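PDB 4O1R: replicative DNA helicase from Nostoc punctiforme, which contains an intein, the part described, that probably excises itself by protein splicing and joins the flanking sequences. Local coordinates for residues A4-T12 with F133-H141. Numbering follows the deposited sequence.
Sequences ALAGDSLVT and FVANNIIVH. Unlike the reference sequence in segment 4-12: A4 (reference Cys).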
ATOM      1  N   ALA A   4       1.063   4.939   7.547  1.00 12.03           N
ATOM      2  CA  ALA A   4       2.249   4.103   7.415  1.00 11.12           C
ATOM      3  C   ALA A   4       1.876   2.630   7.472  1.00 11.25           C
ATOM      4  O   ALA A   4       0.699   2.275   7.656  1.00 11.67           O
ATOM      5  CB  ALA A   4       3.284   4.484   8.471  1.00 12.01           C
ATOM      6  N   LEU A   5       2.879   1.782   7.293  1.00 10.93           N
ATOM      7  CA  LEU A   5       2.696   0.338   7.129  1.00 10.96           C
ATOM      8  C   LEU A   5       3.597  -0.451   8.035  1.00 10.99           C
ATOM      9  O   LEU A   5       4.694  -0.005   8.391  1.00 11.50           O
ATOM     10  CB  LEU A   5       3.023  -0.077   5.688  1.00 11.44           C
ATOM     11  CG  LEU A   5       2.162   0.527   4.585  1.00 12.25           C
ATOM     12  CD1 LEU A   5       2.754   0.120   3.244  1.00 13.89           C
ATOM     13  CD2 LEU A   5       0.714   0.044   4.704  1.00 14.32           C
ATOM     14  N   ALA A   6       3.180  -1.672   8.348  1.00 11.33           N
ATOM     15  CA  ALA A   6       4.071  -2.594   9.070  1.00 11.85           C
ATOM     16  C   ALA A   6       5.367  -2.796   8.283  1.00 12.31           C
ATOM     17  O   ALA A   6       5.372  -2.785   7.048  1.00 12.24           O
ATOM     18  CB  ALA A   6       3.381  -3.934   9.299  1.00 12.46           C
ATOM     19  N   GLY A   7       6.461  -2.996   9.012  1.00 12.45           N
ATOM     20  CA  GLY A   7       7.786  -3.147   8.394  1.00 12.95           C
ATOM     21  C   GLY A   7       7.955  -4.326   7.459  1.00 13.53           C
ATOM     22  O   GLY A   7       8.801  -4.275   6.550  1.00 13.94           O
ATOM     23  N   ASP A   8       7.140  -5.368   7.646  1.00 13.92           N
ATOM     24  CA  ASP A   8       7.228  -6.549   6.794  1.00 15.48           C
ATOM     25  C   ASP A   8       6.400  -6.433   5.519  1.00 14.65           C
ATOM     26  O   ASP A   8       6.392  -7.349   4.704  1.00 15.43           O
ATOM     27  CB  ASP A   8       6.893  -7.850   7.550  1.00 17.15           C
ATOM     28  CG  ASP A   8       5.513  -7.861   8.155  0.58 19.63           C
ATOM     29  OD1 ASP A   8       4.894  -6.791   8.298  0.58 22.57           O
ATOM     30  OD2 ASP A   8       5.062  -8.968   8.531  0.58 23.82           O
ATOM     31  N   SER A   9       5.717  -5.304   5.341  1.00 13.43           N
ATOM     32  CA  SER A   9       4.957  -5.062   4.110  1.00 12.75           C
ATOM     33  C   SER A   9       5.892  -5.115   2.905  1.00 12.65           C
ATOM     34  O   SER A   9       6.932  -4.473   2.911  1.00 13.87           O
ATOM     35  CB  SER A   9       4.277  -3.694   4.150  1.00 12.66           C
ATOM     36  OG  SER A   9       3.446  -3.558   5.300  1.00 13.02           O
ATOM     37  N   LEU A  10       5.515  -5.862   1.876  1.00 13.30           N
ATOM     38  CA  LEU A  10       6.405  -6.088   0.737  1.00 13.50           C
ATOM     39  C   LEU A  10       6.156  -5.118  -0.398  1.00 14.29           C
ATOM     40  O   LEU A  10       5.016  -4.950  -0.849  1.00 14.84           O
ATOM     41  CB  LEU A  10       6.219  -7.505   0.210  1.00 14.19           C
ATOM     42  CG  LEU A  10       6.588  -8.632   1.160  1.00 14.71           C
ATOM     43  CD1 LEU A  10       6.232  -9.974   0.551  1.00 17.86           C
ATOM     44  CD2 LEU A  10       8.073  -8.582   1.493  1.00 16.94           C
ATOM     45  N   VAL A  11       7.222  -4.480  -0.868  1.00 14.23           N
ATOM     46  CA  VAL A  11       7.150  -3.682  -2.080  1.00 14.96           C
ATOM     47  C   VAL A  11       8.019  -4.338  -3.150  1.00 15.13           C
ATOM     48  O   VAL A  11       9.025  -4.971  -2.831  1.00 16.14           O
ATOM     49  CB  VAL A  11       7.719  -2.283  -1.727  0.54 15.98           C
ATOM     50  CG1 VAL A  11       7.552  -1.324  -2.858  0.54 17.03           C
ATOM     51  CG2 VAL A  11       7.063  -1.735  -0.432  0.54 16.92           C
ATOM     52  N   THR A  12       7.633  -4.194  -4.411  1.00 16.31           N
ATOM     53  CA  THR A  12       8.381  -4.826  -5.506  1.00 17.45           C
ATOM     54  C   THR A  12       9.306  -3.843  -6.188  1.00 17.85           C
ATOM     55  O   THR A  12       8.854  -2.816  -6.705  1.00 19.38           O
ATOM     56  CB  THR A  12       7.437  -5.444  -6.554  1.00 18.16           C
ATOM     57  OG1 THR A  12       6.610  -6.402  -5.896  1.00 20.50           O
ATOM     58  CG2 THR A  12       8.221  -6.134  -7.679  1.00 19.39           C
ATOM     59  N   PHE A 133       1.671   3.688  -3.979  1.00 14.51           N
ATOM     60  CA  PHE A 133       2.480   2.559  -4.392  1.00 14.16           C
ATOM     61  C   PHE A 133       1.776   1.274  -4.029  1.00 13.98           C
ATOM     62  O   PHE A 133       0.794   1.287  -3.266  1.00 13.86           O
ATOM     63  CB  PHE A 133       3.906   2.611  -3.798  1.00 14.72           C
ATOM     64  CG  PHE A 133       3.959   2.609  -2.289  1.00 13.73           C
ATOM     65  CD1 PHE A 133       3.833   3.806  -1.577  1.00 15.60           C
ATOM     66  CD2 PHE A 133       4.176   1.428  -1.572  1.00 14.92           C
ATOM     67  CE1 PHE A 133       3.897   3.819  -0.169  1.00 15.15           C
ATOM     68  CE2 PHE A 133       4.244   1.433  -0.173  1.00 14.66           C
ATOM     69  CZ  PHE A 133       4.099   2.628   0.527  1.00 15.09           C
ATOM     70  N   VAL A 134       2.275   0.176  -4.583  1.00 13.77           N
ATOM     71  CA  VAL A 134       1.758  -1.151  -4.277  1.00 13.94           C
ATOM     72  C   VAL A 134       2.546  -1.777  -3.131  1.00 13.26           C
ATOM     73  O   VAL A 134       3.772  -1.872  -3.192  1.00 13.61           O
ATOM     74  CB  VAL A 134       1.795  -2.067  -5.514  1.00 13.61           C
ATOM     75  CG1 VAL A 134       1.267  -3.446  -5.153  1.00 15.02           C
ATOM     76  CG2 VAL A 134       1.013  -1.448  -6.669  1.00 14.76           C
ATOM     77  N   ALA A 135       1.839  -2.201  -2.086  1.00 12.83           N
ATOM     78  CA  ALA A 135       2.439  -2.892  -0.952  1.00 13.37           C
ATOM     79  C   ALA A 135       1.598  -4.112  -0.630  1.00 12.75           C
ATOM     80  O   ALA A 135       0.364  -4.020  -0.560  1.00 12.87           O
ATOM     81  CB  ALA A 135       2.535  -1.970   0.247  1.00 14.28           C
ATOM     82  N   ASN A 136       2.250  -5.260  -0.452  1.00 13.11           N
ATOM     83  CA  ASN A 136       1.526  -6.514  -0.266  1.00 12.97           C
ATOM     84  C   ASN A 136       0.459  -6.706  -1.336  1.00 13.26           C
ATOM     85  O   ASN A 136      -0.628  -7.237  -1.082  1.00 13.42           O
ATOM     86  CB  ASN A 136       0.919  -6.617   1.146  1.00 13.88           C
ATOM     87  CG  ASN A 136       1.907  -7.130   2.170  1.00 13.49           C
ATOM     88  OD1 ASN A 136       3.109  -7.251   1.910  1.00 15.15           O
ATOM     89  ND2 ASN A 136       1.399  -7.458   3.345  1.00 14.42           N
ATOM     90  N   ASN A 137       0.773  -6.251  -2.545  1.00 13.13           N
ATOM     91  CA  ASN A 137      -0.123  -6.415  -3.694  1.00 13.83           C
ATOM     92  C   ASN A 137      -1.469  -5.703  -3.505  1.00 13.18           C
ATOM     93  O   ASN A 137      -2.480  -6.128  -4.060  1.00 13.43           O
ATOM     94  CB  ASN A 137      -0.350  -7.903  -4.027  1.00 15.24           C
ATOM     95  CG  ASN A 137       0.906  -8.610  -4.462  0.55 17.23           C
ATOM     96  OD1 ASN A 137       1.678  -8.091  -5.266  0.55 19.75           O
ATOM     97  ND2 ASN A 137       1.108  -9.815  -3.948  0.55 19.93           N
ATOM     98  N   ILE A 138      -1.447  -4.607  -2.750  1.00 12.65           N
ATOM     99  CA  ILE A 138      -2.602  -3.712  -2.566  1.00 12.75           C
ATOM    100  C   ILE A 138      -2.129  -2.275  -2.820  1.00 13.42           C
ATOM    101  O   ILE A 138      -1.024  -1.905  -2.433  1.00 13.59           O
ATOM    102  CB  ILE A 138      -3.199  -3.846  -1.139  1.00 12.25           C
ATOM    103  CG1 ILE A 138      -3.674  -5.283  -0.900  1.00 13.03           C
ATOM    104  CG2 ILE A 138      -4.364  -2.847  -0.911  1.00 13.44           C
ATOM    105  CD1 ILE A 138      -4.084  -5.591   0.536  1.00 14.06           C
ATOM    106  N   ILE A 139      -2.960  -1.473  -3.483  1.00 13.75           N
ATOM    107  CA  ILE A 139      -2.610  -0.067  -3.752  1.00 14.20           C
ATOM    108  C   ILE A 139      -2.861   0.794  -2.521  1.00 13.24           C
ATOM    109  O   ILE A 139      -3.950   0.756  -1.952  1.00 13.07           O
ATOM    110  CB  ILE A 139      -3.377   0.444  -4.972  1.00 14.50           C
ATOM    111  CG1 ILE A 139      -2.916  -0.326  -6.210  1.00 16.36           C
ATOM    112  CG2 ILE A 139      -3.182   1.948  -5.184  1.00 16.29           C
ATOM    113  CD1 ILE A 139      -3.911  -0.341  -7.312  1.00 17.40           C
ATOM    114  N   VAL A 140      -1.844   1.531  -2.080  1.00 13.16           N
ATOM    115  CA  VAL A 140      -1.953   2.420  -0.914  1.00 14.06           C
ATOM    116  C   VAL A 140      -1.512   3.838  -1.275  1.00 14.65           C
ATOM    117  O   VAL A 140      -0.643   3.997  -2.124  1.00 15.06           O
ATOM    118  CB  VAL A 140      -1.132   1.909   0.293  1.00 14.56           C
ATOM    119  CG1 VAL A 140      -1.477   0.471   0.595  1.00 18.12           C
ATOM    120  CG2 VAL A 140       0.376   2.041   0.053  1.00 15.04           C
ATOM    121  N   HIS A 141      -2.089   4.872  -0.651  1.00 16.09           N
ATOM    122  CA  HIS A 141      -1.743   6.281  -0.951  0.54 17.80           C
ATOM    123  C   HIS A 141      -0.891   6.967   0.107  0.54 19.10           C
ATOM    124  O   HIS A 141      -1.105   6.793   1.313  0.54 18.26           O
ATOM    125  CB  HIS A 141      -2.991   7.151  -1.099  1.00 18.94           C
ATOM    126  CG  HIS A 141      -2.810   8.376  -1.960  1.00 20.31           C
ATOM    127  ND1 HIS A 141      -2.303   9.570  -1.481  1.00 21.50           N
ATOM    128  CD2 HIS A 141      -3.073   8.588  -3.273  1.00 21.90           C
ATOM    129  CE1 HIS A 141      -2.271  10.460  -2.457  1.00 22.81           C
ATOM    130  NE2 HIS A 141      -2.726   9.889  -3.557  1.00 23.47           N
TER
HETATM  131  O   HOH W   1       3.924  -8.780   4.670  1.00 32.48           O
HETATM  132  O   HOH W   2       3.633  -5.753  -3.381  1.00 19.18           O
HETATM  133  O   HOH W   3       5.507  -2.168  -5.444  1.00 20.15           O
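The F133 ring meets L5 and V11 obliquely, L5 CD1 lying 3.9 Å from CZ and V11 CG2 close to CE2, while on one ring face V140 CG2 sits over the centre, 3.7 Å above the plane. L5 CD1 also packs against A135 CB at 3.7 Å, so one methyl touches both the ring and A135, two residues of the same strand. The second flat group, the carboxamide of N136, receives L10 N above its plane: N-H points almost straight at OD1 (2.8 Å, 172°), yet the donor stands 37° out of the carbonyl plane. CG of N136 lies beside the backbone N (chi1 -84°), which keeps OD1 on the same side as N136 N, so that the residue clasps L10 twice, receiving L10 N and giving its own N-H to L10 O, a 2.8 Å bond in the carbonyl plane. L10 O further takes a CA-H contact from A135 and a hydrogen from a water that accepts from N137 N. N136 ND2 bonds to K69 O and to a second water, which donates to D8 O; a third water links T12 N with V134 O. Beside this grip, S9 OG and S9 N both bond to A6 O, closing the type I turn A6-S9. The type I' hairpin turn A135-I138 thus ties the strand pair near the C-terminus to the N-terminal strands inside the all-beta fold of the Hint (intein splicing) domain, whose two termini lie close together.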